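Local atomic coordinates of methyl-accepting chemotaxis protein (Vibrio parahaemolyticus, PDB entry 4EXO), a protein that probably senses small molecules in the periplasm for chemotaxis, with pyruvate bound in its Cache-type sensor domain. Residues 62-70 / 77-85; 11-22 / 138-146. All coordinates share one frame; numbering follows the deposited sequence.

Interaction 1: residues 62-70 / 77-85; sequences AYDSQGINT and SLEGKNLYD. With PYR (pyruvic acid), chain B.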
# COMPACT_ATOMS: atom_id res chain seq x y z
N ALA A 62 8.12 10.89 -8.00
CA ALA A 62 8.10 12.17 -7.27
C ALA A 62 8.84 13.24 -8.03
O ALA A 62 9.80 12.93 -8.77
CB ALA A 62 8.68 12.01 -5.83
N TYR A 63 8.38 14.49 -7.88
CA TYR A 63 9.02 15.66 -8.52
C TYR A 63 9.20 16.73 -7.45
O TYR A 63 8.39 16.78 -6.53
CB TYR A 63 8.13 16.24 -9.64
CG TYR A 63 7.99 15.28 -10.82
CD1 TYR A 63 8.82 15.38 -11.95
CD2 TYR A 63 7.05 14.25 -10.77
CE1 TYR A 63 8.70 14.47 -13.01
CE2 TYR A 63 6.90 13.34 -11.86
CZ TYR A 63 7.76 13.46 -12.95
OH TYR A 63 7.64 12.57 -14.00
N ASP A 64 10.23 17.57 -7.57
CA ASP A 64 10.32 18.72 -6.68
C ASP A 64 9.46 19.87 -7.20
O ASP A 64 8.83 19.74 -8.24
CB ASP A 64 11.78 19.11 -6.33
CG ASP A 64 12.53 19.76 -7.50
OD1 ASP A 64 11.88 20.15 -8.48
OD2 ASP A 64 13.79 19.87 -7.40
N SER A 65 9.41 20.98 -6.48
CA SER A 65 8.51 22.09 -6.86
C SER A 65 8.92 22.80 -8.15
O SER A 65 8.08 23.48 -8.78
CB SER A 65 8.36 23.13 -5.72
OG SER A 65 7.66 22.54 -4.65
N GLN A 66 10.17 22.61 -8.58
CA GLN A 66 10.62 23.13 -9.89
C GLN A 66 10.34 22.18 -11.06
O GLN A 66 10.65 22.48 -12.20
CB GLN A 66 12.13 23.50 -9.85
CG GLN A 66 12.58 24.34 -8.60
CD GLN A 66 11.57 25.40 -8.18
OE1 GLN A 66 11.30 26.35 -8.93
NE2 GLN A 66 11.01 25.23 -6.98
N GLY A 67 9.77 21.01 -10.77
CA GLY A 67 9.43 20.02 -11.80
C GLY A 67 10.56 19.04 -12.12
O GLY A 67 10.49 18.32 -13.13
N ILE A 68 11.60 19.03 -11.30
CA ILE A 68 12.72 18.09 -11.47
C ILE A 68 12.32 16.74 -10.87
O ILE A 68 11.94 16.66 -9.69
CB ILE A 68 14.00 18.59 -10.83
CG1 ILE A 68 14.43 19.92 -11.49
CG2 ILE A 68 15.16 17.53 -11.03
CD1 ILE A 68 15.46 20.69 -10.64
N ASN A 69 12.38 15.69 -11.68
CA ASN A 69 12.11 14.35 -11.15
C ASN A 69 13.10 13.95 -10.06
O ASN A 69 14.33 14.04 -10.25
CB ASN A 69 12.11 13.31 -12.28
CG ASN A 69 11.71 11.94 -11.77
OD1 ASN A 69 12.56 11.13 -11.47
ND2 ASN A 69 10.39 11.72 -11.59
N THR A 70 12.58 13.51 -8.92
CA THR A 70 13.43 13.04 -7.84
C THR A 70 13.38 11.52 -7.67
O THR A 70 14.32 10.92 -7.14
CB THR A 70 13.08 13.72 -6.51
OG1 THR A 70 11.72 13.46 -6.15
CG2 THR A 70 13.26 15.26 -6.64
N SER A 77 15.88 6.70 -15.34
CA SER A 77 16.59 7.68 -16.17
C SER A 77 15.94 9.08 -16.21
O SER A 77 16.60 10.05 -16.61
CB SER A 77 16.87 7.15 -17.58
OG SER A 77 15.68 6.95 -18.33
N LEU A 78 14.69 9.21 -15.75
CA LEU A 78 14.06 10.54 -15.64
C LEU A 78 14.64 11.33 -14.47
O LEU A 78 14.49 12.56 -14.42
CB LEU A 78 12.52 10.44 -15.47
CG LEU A 78 11.77 9.85 -16.68
CD1 LEU A 78 10.22 9.84 -16.40
CD2 LEU A 78 12.13 10.62 -17.97
N GLU A 79 15.26 10.63 -13.52
CA GLU A 79 15.68 11.25 -12.25
C GLU A 79 16.73 12.33 -12.54
O GLU A 79 17.68 12.09 -13.31
CB GLU A 79 16.18 10.21 -11.24
CG GLU A 79 15.04 9.26 -10.75
CD GLU A 79 15.49 8.04 -9.96
OE1 GLU A 79 16.69 7.92 -9.64
OE2 GLU A 79 14.61 7.20 -9.67
N GLY A 80 16.51 13.51 -11.97
CA GLY A 80 17.35 14.68 -12.23
C GLY A 80 16.96 15.49 -13.45
O GLY A 80 17.52 16.56 -13.69
N LYS A 81 16.01 15.02 -14.26
CA LYS A 81 15.55 15.84 -15.40
C LYS A 81 14.44 16.82 -15.00
O LYS A 81 13.54 16.46 -14.25
CB LYS A 81 15.06 15.01 -16.58
CG LYS A 81 16.14 14.02 -17.12
CD LYS A 81 15.69 13.33 -18.40
CE LYS A 81 16.82 12.44 -19.01
NZ LYS A 81 18.08 13.23 -19.17
N ASN A 82 14.50 18.04 -15.55
CA ASN A 82 13.43 19.02 -15.35
C ASN A 82 12.29 18.83 -16.35
O ASN A 82 12.45 19.08 -17.56
CB ASN A 82 14.02 20.43 -15.45
CG ASN A 82 13.04 21.50 -15.07
OD1 ASN A 82 11.85 21.45 -15.41
ND2 ASN A 82 13.55 22.52 -14.38
N LEU A 83 11.15 18.37 -15.87
CA LEU A 83 9.99 18.08 -16.73
C LEU A 83 8.83 19.04 -16.47
O LEU A 83 7.68 18.75 -16.81
CB LEU A 83 9.50 16.62 -16.56
CG LEU A 83 10.54 15.52 -16.86
CD1 LEU A 83 9.84 14.11 -16.75
CD2 LEU A 83 11.22 15.68 -18.18
N TYR A 84 9.16 20.20 -15.91
CA TYR A 84 8.13 21.23 -15.61
C TYR A 84 7.28 21.61 -16.84
O TYR A 84 6.05 21.76 -16.73
CB TYR A 84 8.76 22.47 -14.97
CG TYR A 84 7.68 23.34 -14.36
CD1 TYR A 84 7.15 23.03 -13.11
CD2 TYR A 84 7.13 24.40 -15.08
CE1 TYR A 84 6.12 23.82 -12.54
CE2 TYR A 84 6.07 25.19 -14.53
CZ TYR A 84 5.59 24.89 -13.27
OH TYR A 84 4.58 25.65 -12.73
N ASP A 85 7.93 21.76 -17.99
CA ASP A 85 7.23 22.12 -19.24
C ASP A 85 6.61 20.95 -19.99
O ASP A 85 6.03 21.15 -21.06
CB ASP A 85 8.18 22.85 -20.21
CG ASP A 85 8.79 24.10 -19.62
OD1 ASP A 85 8.11 24.78 -18.82
OD2 ASP A 85 9.97 24.40 -19.97
C PYR B . 3.97 9.32 -13.99
O PYR B . 2.66 9.20 -14.13
OXT PYR B . 4.70 8.22 -14.01
CA PYR B . 4.58 10.58 -13.85
O3 PYR B . 5.86 10.59 -13.73
CB PYR B . 3.83 11.91 -13.87
O HOH W 1 11.46 24.65 -13.48

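Interaction 2: residues 11-22 / 138-146; sequences IDARKKELKAYM and LGTGIYIDD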
# COMPACT_ATOMS: atom_id res chain seq x y z
N ILE A 11 -14.88 5.63 -10.90
CA ILE A 11 -13.91 6.70 -10.63
C ILE A 11 -13.77 6.99 -9.12
O ILE A 11 -12.66 6.95 -8.57
CB ILE A 11 -14.27 8.01 -11.41
CG1 ILE A 11 -14.16 7.83 -12.95
CG2 ILE A 11 -13.48 9.23 -10.87
CD1 ILE A 11 -12.78 7.54 -13.51
N ASP A 12 -14.88 7.27 -8.44
CA ASP A 12 -14.86 7.57 -7.00
C ASP A 12 -14.26 6.43 -6.14
O ASP A 12 -13.54 6.69 -5.17
CB ASP A 12 -16.26 7.92 -6.51
CG ASP A 12 -16.74 9.27 -7.02
OD1 ASP A 12 -15.95 10.01 -7.65
OD2 ASP A 12 -17.93 9.60 -6.81
N ALA A 13 -14.56 5.19 -6.50
CA ALA A 13 -13.97 4.04 -5.83
C ALA A 13 -12.43 4.06 -6.04
O ALA A 13 -11.68 3.82 -5.11
CB ALA A 13 -14.56 2.76 -6.31
N ARG A 14 -11.99 4.42 -7.25
CA ARG A 14 -10.56 4.48 -7.54
C ARG A 14 -9.86 5.62 -6.79
O ARG A 14 -8.72 5.48 -6.39
CB ARG A 14 -10.29 4.64 -9.05
CG ARG A 14 -10.65 3.42 -9.92
CD ARG A 14 -10.31 2.13 -9.22
NE ARG A 14 -10.08 1.00 -10.13
CZ ARG A 14 -8.97 0.26 -10.17
NH1 ARG A 14 -7.94 0.51 -9.37
NH2 ARG A 14 -8.89 -0.75 -11.04
N LYS A 15 -10.56 6.74 -6.61
CA LYS A 15 -9.99 7.86 -5.86
C LYS A 15 -9.77 7.48 -4.40
O LYS A 15 -8.76 7.85 -3.78
CB LYS A 15 -10.86 9.12 -6.00
CG LYS A 15 -10.91 9.61 -7.45
CD LYS A 15 -11.96 10.67 -7.66
CE LYS A 15 -11.58 11.98 -7.01
NZ LYS A 15 -12.14 13.12 -7.78
N LYS A 16 -10.72 6.72 -3.84
CA LYS A 16 -10.56 6.21 -2.47
C LYS A 16 -9.34 5.28 -2.37
O LYS A 16 -8.55 5.35 -1.41
CB LYS A 16 -11.84 5.49 -2.05
CG LYS A 16 -11.93 5.21 -0.56
CD LYS A 16 -13.41 4.84 -0.17
CE LYS A 16 -13.61 4.72 1.34
NZ LYS A 16 -12.84 3.56 1.94
N GLU A 17 -9.19 4.40 -3.36
CA GLU A 17 -8.04 3.48 -3.42
C GLU A 17 -6.72 4.29 -3.48
O GLU A 17 -5.75 3.98 -2.78
CB GLU A 17 -8.14 2.59 -4.67
CG GLU A 17 -9.23 1.50 -4.60
CD GLU A 17 -9.66 0.94 -5.96
OE1 GLU A 17 -8.84 0.89 -6.89
OE2 GLU A 17 -10.85 0.52 -6.11
N LEU A 18 -6.69 5.30 -4.34
CA LEU A 18 -5.48 6.10 -4.50
C LEU A 18 -5.06 6.74 -3.17
O LEU A 18 -3.89 6.80 -2.85
CB LEU A 18 -5.69 7.17 -5.59
CG LEU A 18 -5.61 6.63 -7.04
CD1 LEU A 18 -6.13 7.69 -7.96
CD2 LEU A 18 -4.13 6.28 -7.37
N LYS A 19 -6.02 7.26 -2.42
CA LYS A 19 -5.68 7.85 -1.11
C LYS A 19 -5.07 6.82 -0.14
O LYS A 19 -4.14 7.12 0.60
CB LYS A 19 -6.90 8.57 -0.51
CG LYS A 19 -7.20 9.88 -1.30
CD LYS A 19 -8.29 10.71 -0.68
CE LYS A 19 -8.26 12.16 -1.24
NZ LYS A 19 -7.34 13.13 -0.50
N ALA A 20 -5.59 5.60 -0.17
CA ALA A 20 -5.04 4.48 0.62
C ALA A 20 -3.63 4.11 0.18
O ALA A 20 -2.72 3.95 1.01
CB ALA A 20 -5.96 3.22 0.52
N TYR A 21 -3.43 3.93 -1.12
CA TYR A 21 -2.09 3.59 -1.62
C TYR A 21 -1.10 4.67 -1.27
O TYR A 21 0.03 4.37 -0.89
CB TYR A 21 -2.12 3.43 -3.15
CG TYR A 21 -3.07 2.32 -3.65
CD1 TYR A 21 -3.23 1.15 -2.92
CD2 TYR A 21 -3.77 2.46 -4.85
CE1 TYR A 21 -4.05 0.12 -3.37
CE2 TYR A 21 -4.60 1.44 -5.32
CZ TYR A 21 -4.73 0.28 -4.57
OH TYR A 21 -5.57 -0.72 -5.00
N MSE A 22 -1.52 5.95 -1.43
CA MSE A 22 -0.62 7.05 -1.07
C MSE A 22 -0.25 6.97 0.42
O MSE A 22 0.91 7.15 0.78
CB MSE A 22 -1.25 8.43 -1.38
CG MSE A 22 -0.34 9.63 -1.01
SE MSE A 22 1.44 9.63 -1.88
CE MSE A 22 0.82 9.42 -3.69
N LEU A 138 4.98 13.69 -4.22
CA LEU A 138 5.00 12.21 -4.37
C LEU A 138 3.65 11.80 -4.95
O LEU A 138 2.62 12.18 -4.40
CB LEU A 138 5.18 11.56 -3.00
CG LEU A 138 5.15 10.02 -2.91
CD1 LEU A 138 6.31 9.42 -3.74
CD2 LEU A 138 5.21 9.52 -1.45
N GLY A 139 3.66 11.00 -6.01
CA GLY A 139 2.42 10.68 -6.73
C GLY A 139 2.31 9.22 -7.15
O GLY A 139 3.31 8.52 -7.20
N THR A 140 1.10 8.79 -7.46
CA THR A 140 0.87 7.51 -8.08
C THR A 140 -0.39 7.69 -8.93
O THR A 140 -0.83 8.84 -9.16
CB THR A 140 0.72 6.34 -7.03
OG1 THR A 140 0.52 5.10 -7.75
CG2 THR A 140 -0.49 6.56 -6.11
N GLY A 141 -0.98 6.62 -9.44
CA GLY A 141 -2.14 6.78 -10.33
C GLY A 141 -2.77 5.46 -10.69
O GLY A 141 -2.19 4.39 -10.43
N ILE A 142 -3.98 5.53 -11.25
CA ILE A 142 -4.67 4.35 -11.80
C ILE A 142 -4.96 4.63 -13.28
O ILE A 142 -5.29 5.78 -13.64
CB ILE A 142 -5.96 4.06 -11.01
CG1 ILE A 142 -5.60 3.69 -9.57
CG2 ILE A 142 -6.78 2.95 -11.65
CD1 ILE A 142 -6.78 3.40 -8.70
N TYR A 143 -4.86 3.62 -14.14
CA TYR A 143 -5.11 3.85 -15.58
C TYR A 143 -6.60 3.69 -15.87
O TYR A 143 -7.26 2.82 -15.32
CB TYR A 143 -4.22 2.95 -16.45
CG TYR A 143 -2.76 3.41 -16.33
CD1 TYR A 143 -2.22 4.32 -17.26
CD2 TYR A 143 -1.95 2.99 -15.28
CE1 TYR A 143 -0.92 4.77 -17.15
CE2 TYR A 143 -0.64 3.44 -15.15
CZ TYR A 143 -0.13 4.32 -16.08
OH TYR A 143 1.17 4.78 -15.97
N ILE A 144 -7.16 4.57 -16.68
CA ILE A 144 -8.61 4.57 -16.85
C ILE A 144 -9.05 4.11 -18.24
O ILE A 144 -10.26 4.15 -18.55
CB ILE A 144 -9.26 5.92 -16.48
CG1 ILE A 144 -8.57 7.09 -17.18
CG2 ILE A 144 -9.20 6.16 -14.96
CD1 ILE A 144 -9.16 8.41 -16.78
N ASP A 145 -8.10 3.66 -19.06
CA ASP A 145 -8.43 3.16 -20.41
C ASP A 145 -9.56 2.13 -20.46
O ASP A 145 -10.28 2.06 -21.47
CB ASP A 145 -7.19 2.74 -21.24
CG ASP A 145 -6.16 1.90 -20.46
OD1 ASP A 145 -6.17 1.84 -19.20
OD2 ASP A 145 -5.30 1.30 -21.13
N ASP A 146 -9.73 1.32 -19.40
CA ASP A 146 -11.03 0.64 -19.16
C ASP A 146 -12.20 1.66 -19.00
O ASP A 146 -12.86 1.77 -17.95
CB ASP A 146 -10.96 -0.38 -17.99
CG ASP A 146 -10.08 0.10 -16.83
OD1 ASP A 146 -10.40 1.17 -16.26
OD2 ASP A 146 -9.09 -0.59 -16.50

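Interaction 1: residues 62-70 / 77-85
The carbonyl O of K81 is gripped by two donors from 62-70: N69 N, at 2.9 Å, and the CA-H of I68, a softer contact at 3.3 Å from that CA. This is one beta-like bridge, I68 against N82, where the loop after strand 69-72 folds back onto the hairpin formed by strands 61-63 and 69-72 in the PAS-like sensor domain. Two more backbone bonds flank it. L83 N bonds G67 O at 2.8 Å, and G80 N, in the type II turn from L78 to K81, bonds N69 O. The hairpin's own type I turn, D64 to G67, is stiffened by D64 OD1, which takes I68 N and, weakly, Q66 N. G67 CA lies at the edge of the Y84 ring, near its plane.

In N69, chi1 (-175°, CG anti to the backbone N) carries the amide toward 77-85, and chi2 (-96°) turns OD1 onto E79 CG at 3.2 Å, while ND2 bonds L71 O and sits over one face of the Y63 ring. The E79 carboxylate is nearly coplanar with that amide and forms salt bridges with K46 and K50. On the pocket side, L83 CD1 meets the Y63 ring at its edge, 3.9 Å from CE1, and I95 of helix 94-104 touches both side chains. Y63 gives its OH to pyruvate O3 at 2.7 Å; Y59, H72 and K124 also bond the ligand. A water donates to Q66 O and accepts from N82 ND2, while N82 OD1 closes an Asx turn on Y84 N at 3.0 Å.

Interaction 2: residues 11-22 / 138-146
M22, a selenomethionine, starts with CG anti to its backbone N (chi1 179°), then bends at both later torsions, which curls CE back against the strand, 3.4 Å from L138 O and close to G139 CA; its SE rests 3.8 Å from L138 CD2. A bend at chi2 (-38°) likewise folds R14 down over I142, whose CG2 lies over one face of the guanidinium, 3.5 Å from NH1; I142 has a second conformer, so this contact is less certain. Here the N-terminal helix 2-28 runs across the Cache domain's antiparallel sheet, nearly antiparallel to strand 138-143: the axes of 11-22 and that strand make an angle of 148° and approach to 8.9 Å. Between M22 and R14, L18 sends CD2 onto G141 CA at 3.6 Å and I142 CG1 at 3.7 Å. T140 offers the helix its methyl, CG2, and keeps OG1 for Y59 O. R14 NH1 forms a salt bridge with E17 OE1. Y21 stacks on F54 and packs on A20 of the second subunit, placing this helix at the dimer contact. No hydrogen bond joins helix to strand: apolar side chains hold them, with an R14 guanidinium face added in at least one conformer of I142.

How the interactions relate
Interactions 1 and 2 share one antiparallel sheet, in which strands 61-63 and 136-143 are neighbours; their centres are 21 Å apart, on opposite sides of the chain's centre. They meet where A62 CB packs 4.0 Å from L138 CA, and the backbone bonds of G139 with F61 and Y63 with V137 stitch the strands there. Along the chain, interaction 1 is nested within the loop that interaction 2 closes. Their relation to the ligand differs: 62-70 supplies Y63 directly to the pyruvate, whereas in 138-146 Y143 OH comes to 5.0 Å of pyruvate O and bonds K124 NZ and Y59 OH, both of which hold the ligand.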